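PDB 5XIL: putative prolyl-tRNA synthetase, which attaches L-proline to tRNA(Pro) at the expense of ATP, as a class II aminoacyl-tRNA synthetase of protein synthesis. Local coordinates for the interface of chains A and B. Residues are numbered along the deposited sequence; one frame, centred on the assembly and turned at random. Chains: chain A/B, Putative prolyl-tRNA synthetase.

The interface of chains A and B. Residues chain A 36-37, 138, 155, 157; chain B 66, 68.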
ATOM      1  N   TYR A  36       4.836 -13.179 -14.549  1.00 37.63           N
ATOM      2  CA  TYR A  36       6.168 -13.187 -13.950  1.00 33.47           C
ATOM      3  C   TYR A  36       5.924 -13.063 -12.460  1.00 28.37           C
ATOM      4  O   TYR A  36       4.971 -12.415 -12.071  1.00 26.20           O
ATOM      5  CB  TYR A  36       6.932 -11.915 -14.456  1.00 35.77           C
ATOM      6  N   ILE A  37       6.791 -13.639 -11.631  1.00 26.29           N
ATOM      7  CA  ILE A  37       6.913 -13.228 -10.221  1.00 21.36           C
ATOM      8  C   ILE A  37       7.791 -11.969 -10.124  1.00 18.23           C
ATOM      9  O   ILE A  37       8.875 -11.931 -10.704  1.00 19.75           O
ATOM     10  CB  ILE A  37       7.570 -14.324  -9.438  1.00 21.43           C
ATOM     11  CG1 ILE A  37       6.645 -15.531  -9.386  1.00 26.21           C
ATOM     12  CG2 ILE A  37       7.824 -13.961  -7.990  1.00 20.81           C
ATOM     13  CD1 ILE A  37       7.406 -16.787  -9.024  1.00 29.20           C
ATOM     14  N   ASN A 138      -4.653  -5.039  -9.398  1.00 45.10           N
ATOM     15  CA  ASN A 138      -3.997  -5.790 -10.450  1.00 49.07           C
ATOM     16  C   ASN A 138      -4.893  -6.091 -11.630  1.00 51.83           C
ATOM     17  O   ASN A 138      -5.864  -6.823 -11.509  1.00 59.16           O
ATOM     18  CB  ASN A 138      -3.350  -7.040  -9.875  1.00 52.75           C
ATOM     19  CG  ASN A 138      -4.291  -7.853  -9.058  1.00 56.39           C
ATOM     20  OD1 ASN A 138      -4.479  -7.617  -7.862  1.00 48.50           O
ATOM     21  ND2 ASN A 138      -4.897  -8.827  -9.699  1.00 68.39           N
ATOM     22  N   GLU A 155      -0.497  -9.633 -17.090  1.00 37.85           N
ATOM     23  CA  GLU A 155      -0.922  -9.189 -15.765  1.00 45.40           C
ATOM     24  C   GLU A 155       0.029  -8.095 -15.236  1.00 39.56           C
ATOM     25  O   GLU A 155       1.251  -8.162 -15.419  1.00 39.94           O
ATOM     26  CB  GLU A 155      -0.929 -10.381 -14.801  1.00 51.13           C
ATOM     27  CG  GLU A 155      -1.720 -10.151 -13.527  1.00 56.08           C
ATOM     28  CD  GLU A 155      -1.584 -11.338 -12.604  1.00 61.24           C
ATOM     29  OE1 GLU A 155      -0.462 -11.595 -12.136  1.00 66.75           O
ATOM     30  OE2 GLU A 155      -2.584 -12.039 -12.375  1.00 66.11           O
ATOM     31  N   LEU A 157       0.236  -4.530 -12.176  1.00 23.50           N
ATOM     32  CA  LEU A 157      -0.315  -3.774 -11.074  1.00 22.03           C
ATOM     33  C   LEU A 157      -0.369  -2.345 -11.470  1.00 19.41           C
ATOM     34  O   LEU A 157       0.519  -1.830 -12.166  1.00 17.47           O
ATOM     35  CB  LEU A 157       0.598  -3.866  -9.855  1.00 22.68           C
ATOM     36  CG  LEU A 157       1.131  -5.199  -9.327  1.00 27.29           C
ATOM     37  CD1 LEU A 157       1.478  -5.037  -7.848  1.00 29.77           C
ATOM     38  CD2 LEU A 157       0.060  -6.199  -9.397  1.00 31.90           C
TER
ATOM     39  N   TYR B  66       5.423  -9.955  -5.488  1.00 15.54           N
ATOM     40  CA  TYR B  66       4.162 -10.140  -6.202  1.00 16.82           C
ATOM     41  C   TYR B  66       4.249 -11.483  -6.888  1.00 16.27           C
ATOM     42  O   TYR B  66       5.131 -11.707  -7.697  1.00 15.53           O
ATOM     43  CB  TYR B  66       3.825  -9.043  -7.208  1.00 18.16           C
ATOM     44  CG  TYR B  66       2.515  -9.281  -7.922  1.00 22.03           C
ATOM     45  CD1 TYR B  66       1.312  -9.067  -7.280  1.00 24.66           C
ATOM     46  CD2 TYR B  66       2.476  -9.847  -9.199  1.00 25.90           C
ATOM     47  CE1 TYR B  66       0.088  -9.368  -7.875  1.00 26.50           C
ATOM     48  CE2 TYR B  66       1.248 -10.111  -9.810  1.00 28.01           C
ATOM     49  CZ  TYR B  66       0.054  -9.878  -9.128  1.00 26.47           C
ATOM     50  OH  TYR B  66      -1.227 -10.136  -9.699  1.00 27.64           O
ATOM     51  N   PRO B  68       1.866 -13.941  -9.413  1.00 34.72           N
ATOM     52  CA  PRO B  68       0.673 -13.912 -10.263  1.00 42.52           C
ATOM     53  C   PRO B  68      -0.584 -14.472  -9.594  1.00 46.43           C
ATOM     54  O   PRO B  68      -0.488 -15.465  -8.881  1.00 45.12           O
ATOM     55  CB  PRO B  68       1.030 -14.860 -11.407  1.00 42.56           C
ATOM     56  CG  PRO B  68       2.515 -14.877 -11.466  1.00 43.95           C
ATOM     57  CD  PRO B  68       3.013 -14.574 -10.075  1.00 39.65           C
TER
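B:Tyr66 and B:Pro68 lie in an extended backbone stretch of chain B that faces chain A, where A:Tyr36 leads into strand 37-38 and A:Glu155 stands just before strand 156-165. This is part of the two-fold dimer interface of a class II synthetase, and a twin patch exists with the chains exchanged. The chain is a piece of a longer protein and holds the synthetase core, anticodon-binding and C-terminal domains. A:Asn138 and A:Leu157 fall within the class II catalytic core domain, whose family typically works as dimers. The ring of B:Tyr66 reaches chain A with A:Leu157 over one face and A:Glu155 at its edge. Its CG is anti to the backbone N (chi1 180°), which carries the phenol away from its own backbone toward chain A. A:Leu157 lays its CD2 methyl over one ring face. A:Leu157 CD2 sits 3.7 Å from the centroid of the B:Tyr66 ring, offset toward the rim, in a CH-pi contact. The A:Glu155 carboxylate brings OE1 into the ring plane. Carboxylate and ring planes are turned 76° apart. B:Tyr66 OH donates a weak hydrogen bond to A:Glu155 OE1, 2.9 Å away. The glutamate is poorly ordered, so the bond probably adds little to holding the phenol. A:Asn138 flanks the phenol oxygen at van der Waals range, its CB 3.8 Å from B:Tyr66 OH. B:Pro68 packs against A:Tyr36 and A:Ile37, and its CB lies 3.7 Å from A:Glu155 OE1. B:Pro68 CG lies 3.5 Å from the backbone O of A:Tyr36, whose side chain is incomplete in the model. A:Ile37 CG1 meets B:Pro68 CD at 3.8 Å, the two side chains crossing at about a right angle. The other branch of A:Ile37, CG2, approaches the backbone O of B:Tyr66 at 3.5 Å.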